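Local atomic coordinates of acyl-CoA dehydrogenase FadE3 (PDB entry 4IV6), a protein that is a flavoprotein of the acyl-CoA dehydrogenase family that binds dihydroflavine-adenine dinucleotide in pockets built with a neighbouring subunit of a four-chain assembly. Residues K323-L335 with Y355-T368. Numbering follows the deposited sequence. Where two conformers were deposited one is given.
Sequences KLFASETAMQIAL and YFRDAPLMIVGEGT. With FDA (dihydroflavine-adenine dinucleotide), chain D.
Met331 is the knob of this contact, its side chain set into a hole formed by Phe356, Ala359, Pro360 and Ile363. Its CG lies anti to the backbone N (chi1 -177°), and bends at chi2 and chi3 carry Met331 SD to 3.8 Å from Pro360 CG and Met331 CE to 3.7 Å from Phe356 CD1. The methyl meets that ring obliquely, while Ile363 CD1 comes in at about a right angle to the Met331 side chain. The axes of segments 323-335 and 355-364 run nearly antiparallel and come within 8.5 Å of each other, a spacing suited to small residues: Ala334 CB rests 3.8 Å from Phe356 CA, and Ala359 CB faces the Met331 backbone. Leu335 lies alongside Phe356, whose ring also stacks on Phe356 of the second subunit.

Past this tight end direct packing gives way to a water. It bridges the helices, donating to Ser327 O and Ala359 O; the helix kinks at Pro360, which has no N-H to give, and Leu361, whose N-H goes to Asp358 O. Ser327 OG turns back to Lys323 O, which also takes the Ser327 N-H. The loose side is at partly exposed Glu328, where cover is thin: Glu328 OE2 passes 4.0 Å from Ile363 CD1, is bonded by Asn369 of its own chain and forms a salt bridge with Arg339 of the second subunit.

The far end is held by Lys323. Lys323 NZ donates to Met362 O at 3.1 Å, tilted only slightly from the carbonyl plane, and to Gly367 O at 2.9 Å from well above that carbonyl's plane; Asn369 OD1 is a third partner. One buried ammonium thus ties together the end of helix 352-364 and the turn after it. Because Gly367 N weakly bonds O2' of the dihydroflavine-adenine dinucleotide, this grip probably helps fix the backbone that lines the flavin pocket.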
ATOM      1  N   LYS B 323       7.730  -5.115 -16.684  1.00 12.50           N
ATOM      2  CA  LYS B 323       6.309  -5.418 -16.891  1.00 12.51           C
ATOM      3  C   LYS B 323       5.541  -5.366 -15.578  1.00 11.97           C
ATOM      4  O   LYS B 323       4.463  -4.798 -15.497  1.00 11.74           O
ATOM      5  CB  LYS B 323       6.185  -6.784 -17.574  1.00 13.01           C
ATOM      6  CG  LYS B 323       4.779  -7.171 -18.036  1.00 13.67           C
ATOM      7  CD  LYS B 323       3.953  -7.806 -16.921  1.00 14.13           C
ATOM      8  CE  LYS B 323       2.727  -8.497 -17.520  1.00 15.03           C
ATOM      9  NZ  LYS B 323       1.883  -9.126 -16.495  1.00 15.41           N
ATOM     10  N   LEU B 324       6.089  -6.007 -14.549  1.00 11.62           N
ATOM     11  CA  LEU B 324       5.463  -6.045 -13.231  1.00 11.41           C
ATOM     12  C   LEU B 324       5.330  -4.638 -12.651  1.00 11.21           C
ATOM     13  O   LEU B 324       4.238  -4.221 -12.259  1.00 11.03           O
ATOM     14  CB  LEU B 324       6.291  -6.909 -12.273  1.00 11.45           C
ATOM     15  CG  LEU B 324       5.798  -6.999 -10.812  1.00 11.64           C
ATOM     16  CD1 LEU B 324       4.438  -7.675 -10.755  1.00 11.69           C
ATOM     17  CD2 LEU B 324       6.816  -7.766 -10.014  1.00 11.81           C
ATOM     18  N   PHE B 325       6.428  -3.890 -12.621  1.00 11.17           N
ATOM     19  CA  PHE B 325       6.388  -2.576 -12.025  1.00 11.14           C
ATOM     20  C   PHE B 325       5.477  -1.614 -12.799  1.00 11.19           C
ATOM     21  O   PHE B 325       4.689  -0.870 -12.202  1.00 10.61           O
ATOM     22  CB  PHE B 325       7.787  -1.977 -11.907  1.00 11.53           C
ATOM     23  CG  PHE B 325       7.822  -0.736 -11.062  1.00 11.89           C
ATOM     24  CD1 PHE B 325       7.816  -0.833  -9.678  1.00 11.93           C
ATOM     25  CD2 PHE B 325       7.812   0.523 -11.641  1.00 12.13           C
ATOM     26  CE1 PHE B 325       7.830   0.316  -8.885  1.00 12.06           C
ATOM     27  CE2 PHE B 325       7.807   1.675 -10.854  1.00 12.33           C
ATOM     28  CZ  PHE B 325       7.816   1.564  -9.485  1.00 12.29           C
ATOM     29  N   ALA B 326       5.616  -1.591 -14.123  1.00 11.31           N
ATOM     30  CA  ALA B 326       4.866  -0.626 -14.903  1.00 11.73           C
ATOM     31  C   ALA B 326       3.357  -0.905 -14.852  1.00 11.83           C
ATOM     32  O   ALA B 326       2.554   0.022 -14.782  1.00 12.09           O
ATOM     33  CB  ALA B 326       5.342  -0.602 -16.367  1.00 12.04           C
ATOM     34  N   SER B 327       2.971  -2.166 -14.962  1.00 12.24           N
ATOM     35  CA  SER B 327       1.554  -2.539 -14.947  1.00 12.43           C
ATOM     36  C   SER B 327       0.876  -2.225 -13.598  1.00 12.27           C
ATOM     37  O   SER B 327      -0.265  -1.704 -13.582  1.00 12.14           O
ATOM     38  CB  SER B 327       1.372  -4.012 -15.320  1.00 12.88           C
ATOM     39  OG  SER B 327       1.927  -4.894 -14.373  1.00 13.21           O
ATOM     40  N   GLU B 328       1.564  -2.500 -12.488  1.00 12.28           N
ATOM     41  CA  GLU B 328       1.016  -2.175 -11.158  1.00 12.52           C
ATOM     42  C   GLU B 328       0.939  -0.651 -11.009  1.00 12.75           C
ATOM     43  O   GLU B 328      -0.071  -0.109 -10.526  1.00 12.31           O
ATOM     44  CB  GLU B 328       1.874  -2.769 -10.039  1.00 12.72           C
ATOM     45  CG  GLU B 328       1.836  -4.274  -9.966  1.00 12.88           C
ATOM     46  CD  GLU B 328       0.467  -4.836  -9.622  1.00 13.33           C
ATOM     47  OE1 GLU B 328      -0.298  -4.188  -8.898  1.00 13.70           O
ATOM     48  OE2 GLU B 328       0.136  -5.948 -10.055  1.00 12.97           O
ATOM     49  N   THR B 329       2.003   0.044 -11.457  1.00 12.66           N
ATOM     50  CA  THR B 329       2.038   1.497 -11.420  1.00 13.02           C
ATOM     51  C   THR B 329       0.903   2.107 -12.247  1.00 12.77           C
ATOM     52  O   THR B 329       0.238   3.028 -11.778  1.00 12.49           O
ATOM     53  CB  THR B 329       3.393   2.048 -11.912  1.00 13.54           C
ATOM     54  OG1 THR B 329       4.395   1.710 -10.948  1.00 14.00           O
ATOM     55  CG2 THR B 329       3.385   3.561 -12.015  1.00 14.12           C
ATOM     56  N   ALA B 330       0.670   1.606 -13.461  1.00 12.51           N
ATOM     57  CA  ALA B 330      -0.410   2.168 -14.297  1.00 12.56           C
ATOM     58  C   ALA B 330      -1.780   2.034 -13.645  1.00 12.55           C
ATOM     59  O   ALA B 330      -2.595   2.944 -13.724  1.00 12.56           O
ATOM     60  CB  ALA B 330      -0.406   1.572 -15.708  1.00 12.64           C
ATOM     61  N   MET B 331      -2.042   0.897 -13.002  1.00 12.68           N
ATOM     62  CA  MET B 331      -3.308   0.686 -12.275  1.00 13.22           C
ATOM     63  C   MET B 331      -3.459   1.678 -11.126  1.00 12.90           C
ATOM     64  O   MET B 331      -4.531   2.276 -10.947  1.00 13.02           O
ATOM     65  CB  MET B 331      -3.376  -0.750 -11.752  1.00 13.80           C
ATOM     66  CG  MET B 331      -4.657  -1.120 -11.047  1.00 15.06           C
ATOM     67  SD  MET B 331      -6.078  -1.246 -12.165  1.00 17.51           S
ATOM     68  CE  MET B 331      -6.895   0.337 -12.108  1.00 17.29           C
ATOM     69  N   GLN B 332      -2.384   1.891 -10.369  1.00 12.52           N
ATOM     70  CA  GLN B 332      -2.411   2.866  -9.258  1.00 12.61           C
ATOM     71  C   GLN B 332      -2.671   4.290  -9.767  1.00 12.03           C
ATOM     72  O   GLN B 332      -3.526   5.022  -9.229  1.00 11.59           O
ATOM     73  CB  GLN B 332      -1.094   2.831  -8.504  1.00 13.40           C
ATOM     74  CG  GLN B 332      -0.892   1.505  -7.762  1.00 14.34           C
ATOM     75  CD  GLN B 332       0.543   1.254  -7.302  1.00 15.76           C
ATOM     76  OE1 GLN B 332       1.424   2.126  -7.338  1.00 16.46           O
ATOM     77  NE2 GLN B 332       0.794   0.021  -6.903  1.00 16.77           N
ATOM     78  N   ILE B 333      -1.951   4.666 -10.823  1.00 11.54           N
ATOM     79  CA  ILE B 333      -2.096   5.983 -11.396  1.00 11.83           C
ATOM     80  C   ILE B 333      -3.488   6.162 -12.002  1.00 12.03           C
ATOM     81  O   ILE B 333      -4.095   7.258 -11.864  1.00 12.61           O
ATOM     82  CB  ILE B 333      -0.965   6.290 -12.403  1.00 11.99           C
ATOM     83  CG1 ILE B 333       0.361   6.427 -11.636  1.00 12.16           C
ATOM     84  CG2 ILE B 333      -1.253   7.544 -13.208  1.00 12.16           C
ATOM     85  CD1 ILE B 333       1.572   6.578 -12.547  1.00 12.68           C
ATOM     86  N   ALA B 334      -4.018   5.117 -12.655  1.00 11.93           N
ATOM     87  CA  ALA B 334      -5.346   5.229 -13.275  1.00 11.90           C
ATOM     88  C   ALA B 334      -6.416   5.510 -12.221  1.00 12.03           C
ATOM     89  O   ALA B 334      -7.230   6.383 -12.393  1.00 11.88           O
ATOM     90  CB  ALA B 334      -5.693   3.995 -14.080  1.00 11.89           C
ATOM     91  N   LEU B 335      -6.368   4.800 -11.098  1.00 12.17           N
ATOM     92  CA  LEU B 335      -7.348   5.026 -10.040  1.00 12.63           C
ATOM     93  C   LEU B 335      -7.212   6.423  -9.463  1.00 12.82           C
ATOM     94  O   LEU B 335      -8.224   7.093  -9.283  1.00 12.72           O
ATOM     95  CB  LEU B 335      -7.247   3.980  -8.938  1.00 12.89           C
ATOM     96  CG  LEU B 335      -8.065   4.226  -7.662  1.00 13.61           C
ATOM     97  CD1 LEU B 335      -9.548   4.319  -7.965  1.00 14.23           C
ATOM     98  CD2 LEU B 335      -7.789   3.076  -6.728  1.00 14.16           C
ATOM     99  N   TYR B 355      -8.951   4.719 -19.003  1.00 13.10           N
ATOM    100  CA  TYR B 355      -7.639   4.246 -18.554  1.00 13.21           C
ATOM    101  C   TYR B 355      -7.788   3.261 -17.405  1.00 12.79           C
ATOM    102  O   TYR B 355      -7.040   2.301 -17.315  1.00 12.68           O
ATOM    103  CB  TYR B 355      -6.690   5.386 -18.163  1.00 13.29           C
ATOM    104  CG  TYR B 355      -6.697   6.561 -19.109  1.00 13.87           C
ATOM    105  CD1 TYR B 355      -6.632   6.391 -20.487  1.00 14.57           C
ATOM    106  CD2 TYR B 355      -6.737   7.865 -18.605  1.00 14.44           C
ATOM    107  CE1 TYR B 355      -6.640   7.485 -21.345  1.00 15.40           C
ATOM    108  CE2 TYR B 355      -6.752   8.950 -19.451  1.00 14.93           C
ATOM    109  CZ  TYR B 355      -6.691   8.759 -20.801  1.00 15.59           C
ATOM    110  OH  TYR B 355      -6.658   9.871 -21.592  1.00 17.91           O
ATOM    111  N   PHE B 356      -8.738   3.539 -16.522  1.00 12.57           N
ATOM    112  CA  PHE B 356      -9.028   2.698 -15.369  1.00 12.52           C
ATOM    113  C   PHE B 356      -9.490   1.305 -15.836  1.00 12.59           C
ATOM    114  O   PHE B 356      -9.098   0.302 -15.274  1.00 12.65           O
ATOM    115  CB  PHE B 356     -10.097   3.395 -14.505  1.00 12.53           C
ATOM    116  CG  PHE B 356     -10.563   2.614 -13.307  1.00 12.75           C
ATOM    117  CD1 PHE B 356      -9.831   2.609 -12.127  1.00 12.83           C
ATOM    118  CD2 PHE B 356     -11.769   1.928 -13.327  1.00 13.11           C
ATOM    119  CE1 PHE B 356     -10.288   1.904 -11.008  1.00 12.82           C
ATOM    120  CE2 PHE B 356     -12.215   1.233 -12.216  1.00 13.24           C
ATOM    121  CZ  PHE B 356     -11.481   1.228 -11.062  1.00 12.97           C
ATOM    122  N   ARG B 357     -10.313   1.256 -16.877  1.00 12.76           N
ATOM    123  CA  ARG B 357     -10.792  -0.022 -17.417  1.00 12.91           C
ATOM    124  C   ARG B 357      -9.704  -0.757 -18.205  1.00 12.80           C
ATOM    125  O   ARG B 357      -9.733  -1.961 -18.282  1.00 12.49           O
ATOM    126  CB  ARG B 357     -12.000   0.208 -18.349  1.00 13.54           C
ATOM    127  CG  ARG B 357     -13.311   0.547 -17.671  1.00 13.58           C
ATOM    128  CD  ARG B 357     -14.436   0.566 -18.680  1.00 14.26           C
ATOM    129  NE  ARG B 357     -14.338   1.701 -19.590  1.00 14.58           N
ATOM    130  CZ  ARG B 357     -13.941   1.662 -20.858  1.00 15.18           C
ATOM    131  NH1 ARG B 357     -13.628   0.523 -21.454  1.00 15.66           N
ATOM    132  NH2 ARG B 357     -13.927   2.783 -21.569  1.00 15.51           N
ATOM    133  N   ASP B 358      -8.773  -0.019 -18.809  1.00 12.82           N
ATOM    134  CA  ASP B 358      -7.723  -0.622 -19.638  1.00 13.17           C
ATOM    135  C   ASP B 358      -6.545  -1.180 -18.809  1.00 13.11           C
ATOM    136  O   ASP B 358      -5.953  -2.190 -19.160  1.00 13.38           O
ATOM    137  CB  ASP B 358      -7.199   0.373 -20.658  1.00 13.32           C
ATOM    138  CG  ASP B 358      -8.130   0.523 -21.870  1.00 13.97           C
ATOM    139  OD1 ASP B 358      -9.081  -0.289 -22.013  1.00 14.32           O
ATOM    140  OD2 ASP B 358      -7.897   1.445 -22.671  1.00 13.88           O
ATOM    141  N   ALA B 359      -6.242  -0.536 -17.692  1.00 12.86           N
ATOM    142  CA  ALA B 359      -5.052  -0.865 -16.910  1.00 12.75           C
ATOM    143  C   ALA B 359      -4.968  -2.310 -16.386  1.00 12.79           C
ATOM    144  O   ALA B 359      -3.900  -2.912 -16.466  1.00 13.03           O
ATOM    145  CB  ALA B 359      -4.880   0.150 -15.761  1.00 12.54           C
ATOM    146  N   PRO B 360      -6.075  -2.883 -15.919  1.00 12.90           N
ATOM    147  CA  PRO B 360      -6.025  -4.260 -15.462  1.00 13.32           C
ATOM    148  C   PRO B 360      -5.629  -5.283 -16.528  1.00 13.86           C
ATOM    149  O   PRO B 360      -5.099  -6.355 -16.176  1.00 13.83           O
ATOM    150  CB  PRO B 360      -7.443  -4.523 -14.939  1.00 13.43           C
ATOM    151  CG  PRO B 360      -8.036  -3.191 -14.715  1.00 13.30           C
ATOM    152  CD  PRO B 360      -7.409  -2.291 -15.713  1.00 13.08           C
ATOM    153  N   LEU B 361      -5.803  -4.945 -17.799  1.00 14.35           N
ATOM    154  CA  LEU B 361      -5.410  -5.860 -18.877  1.00 15.14           C
ATOM    155  C   LEU B 361      -3.951  -6.262 -18.760  1.00 15.46           C
ATOM    156  O   LEU B 361      -3.634  -7.449 -18.891  1.00 15.69           O
ATOM    157  CB  LEU B 361      -5.663  -5.239 -20.246  1.00 15.46           C
ATOM    158  CG  LEU B 361      -5.428  -6.090 -21.512  1.00 16.46           C
ATOM    159  CD1 LEU B 361      -4.017  -5.957 -22.040  1.00 16.90           C
ATOM    160  CD2 LEU B 361      -5.781  -7.568 -21.338  1.00 16.64           C
ATOM    161  N   MET B 362      -3.059  -5.303 -18.507  1.00 15.35           N
ATOM    162  CA  MET B 362      -1.623  -5.571 -18.443  0.50 15.17           C
ATOM    163  C   MET B 362      -1.226  -6.335 -17.188  1.00 15.96           C
ATOM    164  O   MET B 362      -0.135  -6.880 -17.111  1.00 17.07           O
ATOM    165  CB  MET B 362      -0.827  -4.261 -18.528  0.50 14.45           C
ATOM    166  CG  MET B 362      -0.813  -3.649 -19.926  0.50 14.12           C
ATOM    167  SD  MET B 362      -2.343  -2.822 -20.386  0.50 13.43           S
ATOM    168  CE  MET B 362      -2.049  -1.186 -19.659  0.50 13.18           C
ATOM    169  N   ILE B 363      -2.113  -6.373 -16.213  1.00 16.52           N
ATOM    170  CA  ILE B 363      -1.903  -7.106 -14.967  1.00 17.05           C
ATOM    171  C   ILE B 363      -2.327  -8.584 -15.065  1.00 18.16           C
ATOM    172  O   ILE B 363      -1.568  -9.466 -14.642  1.00 18.79           O
ATOM    173  CB  ILE B 363      -2.681  -6.405 -13.836  1.00 17.30           C
ATOM    174  CG1 ILE B 363      -1.931  -5.143 -13.422  1.00 16.99           C
ATOM    175  CG2 ILE B 363      -2.872  -7.291 -12.630  1.00 18.15           C
ATOM    176  CD1 ILE B 363      -2.685  -4.296 -12.411  1.00 17.30           C
ATOM    177  N   VAL B 364      -3.523  -8.850 -15.597  1.00 18.44           N
ATOM    178  CA  VAL B 364      -4.128 -10.204 -15.575  1.00 19.43           C
ATOM    179  C   VAL B 364      -4.141 -10.916 -16.907  1.00 20.62           C
ATOM    180  O   VAL B 364      -4.361 -12.134 -16.952  1.00 22.09           O
ATOM    181  CB  VAL B 364      -5.601 -10.230 -15.082  1.00 19.72           C
ATOM    182  CG1 VAL B 364      -5.718  -9.594 -13.730  1.00 19.98           C
ATOM    183  CG2 VAL B 364      -6.572  -9.569 -16.076  1.00 20.17           C
ATOM    184  N   GLY B 365      -3.949 -10.163 -17.976  1.00 21.04           N
ATOM    185  CA  GLY B 365      -4.208 -10.650 -19.333  1.00 22.14           C
ATOM    186  C   GLY B 365      -3.009 -10.609 -20.267  1.00 22.13           C
ATOM    187  O   GLY B 365      -3.155 -10.756 -21.488  1.00 24.29           O
ATOM    188  N   GLU B 366      -1.817 -10.412 -19.724  1.00 21.82           N
ATOM    189  CA  GLU B 366      -0.586 -10.545 -20.547  1.00 20.79           C
ATOM    190  C   GLU B 366       0.427 -11.336 -19.725  1.00 20.54           C
ATOM    191  O   GLU B 366       1.499 -10.831 -19.332  1.00 19.48           O
ATOM    192  CB  GLU B 366      -0.071  -9.158 -20.914  1.00 20.86           C
ATOM    193  CG  GLU B 366      -1.011  -8.334 -21.803  1.00 20.86           C
ATOM    194  CD  GLU B 366      -1.019  -8.778 -23.267  1.00 22.02           C
ATOM    195  OE1 GLU B 366      -0.223  -9.690 -23.610  1.00 21.85           O
ATOM    196  OE2 GLU B 366      -1.816  -8.216 -24.091  1.00 22.35           O
ATOM    197  N   GLY B 367       0.079 -12.603 -19.462  1.00 19.90           N
ATOM    198  CA  GLY B 367       0.645 -13.327 -18.326  1.00 18.86           C
ATOM    199  C   GLY B 367       0.217 -12.593 -17.038  1.00 17.70           C
ATOM    200  O   GLY B 367       0.067 -11.362 -17.024  1.00 18.59           O
ATOM    201  N   THR B 368      -0.004 -13.315 -15.949  1.00 15.76           N
ATOM    202  CA  THR B 368      -0.380 -12.636 -14.717  1.00 14.47           C
ATOM    203  C   THR B 368       0.812 -12.136 -13.893  1.00 13.45           C
ATOM    204  O   THR B 368       1.924 -12.648 -13.965  1.00 12.81           O
ATOM    205  CB  THR B 368      -1.228 -13.528 -13.789  1.00 14.39           C
ATOM    206  OG1 THR B 368      -0.403 -14.540 -13.207  1.00 14.25           O
ATOM    207  CG2 THR B 368      -2.408 -14.141 -14.543  1.00 15.15           C
TER
HETATM  208  PA  FDA D 401      -5.028 -18.906 -14.494  1.00 14.23           P
HETATM  209  O1A FDA D 401      -3.718 -19.514 -14.926  1.00 15.33           O
HETATM  210  O2A FDA D 401      -6.280 -19.738 -14.458  1.00 14.80           O
HETATM  211  O5B FDA D 401      -4.802 -18.235 -13.058  1.00 14.37           O
HETATM  212  C5B FDA D 401      -5.886 -17.733 -12.242  1.00 13.47           C
HETATM  213  C4B FDA D 401      -5.299 -17.080 -10.979  1.00 13.23           C
HETATM  214  O4B FDA D 401      -4.419 -17.983 -10.282  1.00 12.66           O
HETATM  215  C3B FDA D 401      -4.438 -15.877 -11.302  1.00 12.76           C
HETATM  216  O3B FDA D 401      -4.467 -14.963 -10.185  1.00 12.39           O
HETATM  217  C2B FDA D 401      -3.071 -16.503 -11.476  1.00 12.90           C
HETATM  218  O2B FDA D 401      -1.980 -15.602 -11.305  1.00 12.76           O
HETATM  219  C1B FDA D 401      -3.088 -17.495 -10.338  1.00 12.61           C
HETATM  220  N9A FDA D 401      -2.127 -18.618 -10.515  1.00 13.42           N
HETATM  221  C8A FDA D 401      -2.247 -19.623 -11.412  1.00 12.79           C
HETATM  222  N7A FDA D 401      -1.230 -20.495 -11.273  1.00 13.20           N
HETATM  223  C5A FDA D 401      -0.444 -20.026 -10.274  1.00 13.13           C
HETATM  224  C6A FDA D 401       0.785 -20.442  -9.619  1.00 13.43           C
HETATM  225  N6A FDA D 401       1.391 -21.562 -10.017  1.00 14.22           N
HETATM  226  N1A FDA D 401       1.309 -19.696  -8.621  1.00 13.64           N
HETATM  227  C2A FDA D 401       0.682 -18.586  -8.198  1.00 13.53           C
HETATM  228  N3A FDA D 401      -0.460 -18.126  -8.758  1.00 12.71           N
HETATM  229  C4A FDA D 401      -1.053 -18.806  -9.760  1.00 12.82           C
HETATM  230  N1  FDA D 401      -3.078 -15.231 -24.486  1.00 15.09           N
HETATM  231  C2  FDA D 401      -2.526 -15.569 -25.648  1.00 14.85           C
HETATM  232  O2  FDA D 401      -2.003 -16.694 -25.763  1.00 14.29           O
HETATM  233  N3  FDA D 401      -2.513 -14.734 -26.703  1.00 15.31           N
HETATM  234  C4  FDA D 401      -3.058 -13.517 -26.697  1.00 15.19           C
HETATM  235  O4  FDA D 401      -3.044 -12.787 -27.725  1.00 14.92           O
HETATM  236  C4X FDA D 401      -3.667 -13.055 -25.434  1.00 14.68           C
HETATM  237  N5  FDA D 401      -4.277 -11.858 -25.303  1.00 14.90           N
HETATM  238  C5X FDA D 401      -5.171 -11.669 -24.299  1.00 13.83           C
HETATM  239  C6  FDA D 401      -6.120 -10.643 -24.354  1.00 13.99           C
HETATM  240  C7  FDA D 401      -7.016 -10.422 -23.308  1.00 14.41           C
HETATM  241  C7M FDA D 401      -8.056  -9.335 -23.396  1.00 14.88           C
HETATM  242  C8  FDA D 401      -6.956 -11.234 -22.157  1.00 14.87           C
HETATM  243  C8M FDA D 401      -7.876 -11.070 -20.969  1.00 15.57           C
HETATM  244  C9  FDA D 401      -6.021 -12.256 -22.107  1.00 14.53           C
HETATM  245  C9A FDA D 401      -5.138 -12.497 -23.172  1.00 14.02           C
HETATM  246  N10 FDA D 401      -4.228 -13.571 -23.094  1.00 14.95           N
HETATM  247  C10 FDA D 401      -3.670 -14.019 -24.312  1.00 14.81           C
HETATM  248  C1' FDA D 401      -4.499 -14.601 -22.084  1.00 15.16           C
HETATM  249  C2' FDA D 401      -3.640 -14.288 -20.878  1.00 17.03           C
HETATM  250  O2' FDA D 401      -2.254 -14.466 -21.171  1.00 16.09           O
HETATM  251  C3' FDA D 401      -4.083 -15.191 -19.727  1.00 18.50           C
HETATM  252  O3' FDA D 401      -5.303 -14.671 -19.209  1.00 21.52           O
HETATM  253  C4' FDA D 401      -3.074 -15.276 -18.606  1.00 19.76           C
HETATM  254  O4' FDA D 401      -2.079 -16.212 -19.052  1.00 21.66           O
HETATM  255  C5' FDA D 401      -3.694 -15.839 -17.314  1.00 19.48           C
HETATM  256  O5' FDA D 401      -4.381 -17.028 -17.630  1.00 18.68           O
HETATM  257  P   FDA D 401      -5.684 -17.563 -16.906  1.00 18.24           P
HETATM  258  O1P FDA D 401      -5.851 -18.954 -17.482  1.00 17.93           O
HETATM  259  O2P FDA D 401      -6.786 -16.573 -17.073  1.00 21.26           O
HETATM  260  O3P FDA D 401      -5.235 -17.574 -15.357  1.00 16.43           O
HETATM  261  O   HOH W   1      -1.469  -1.837 -16.040  1.00 10.08           O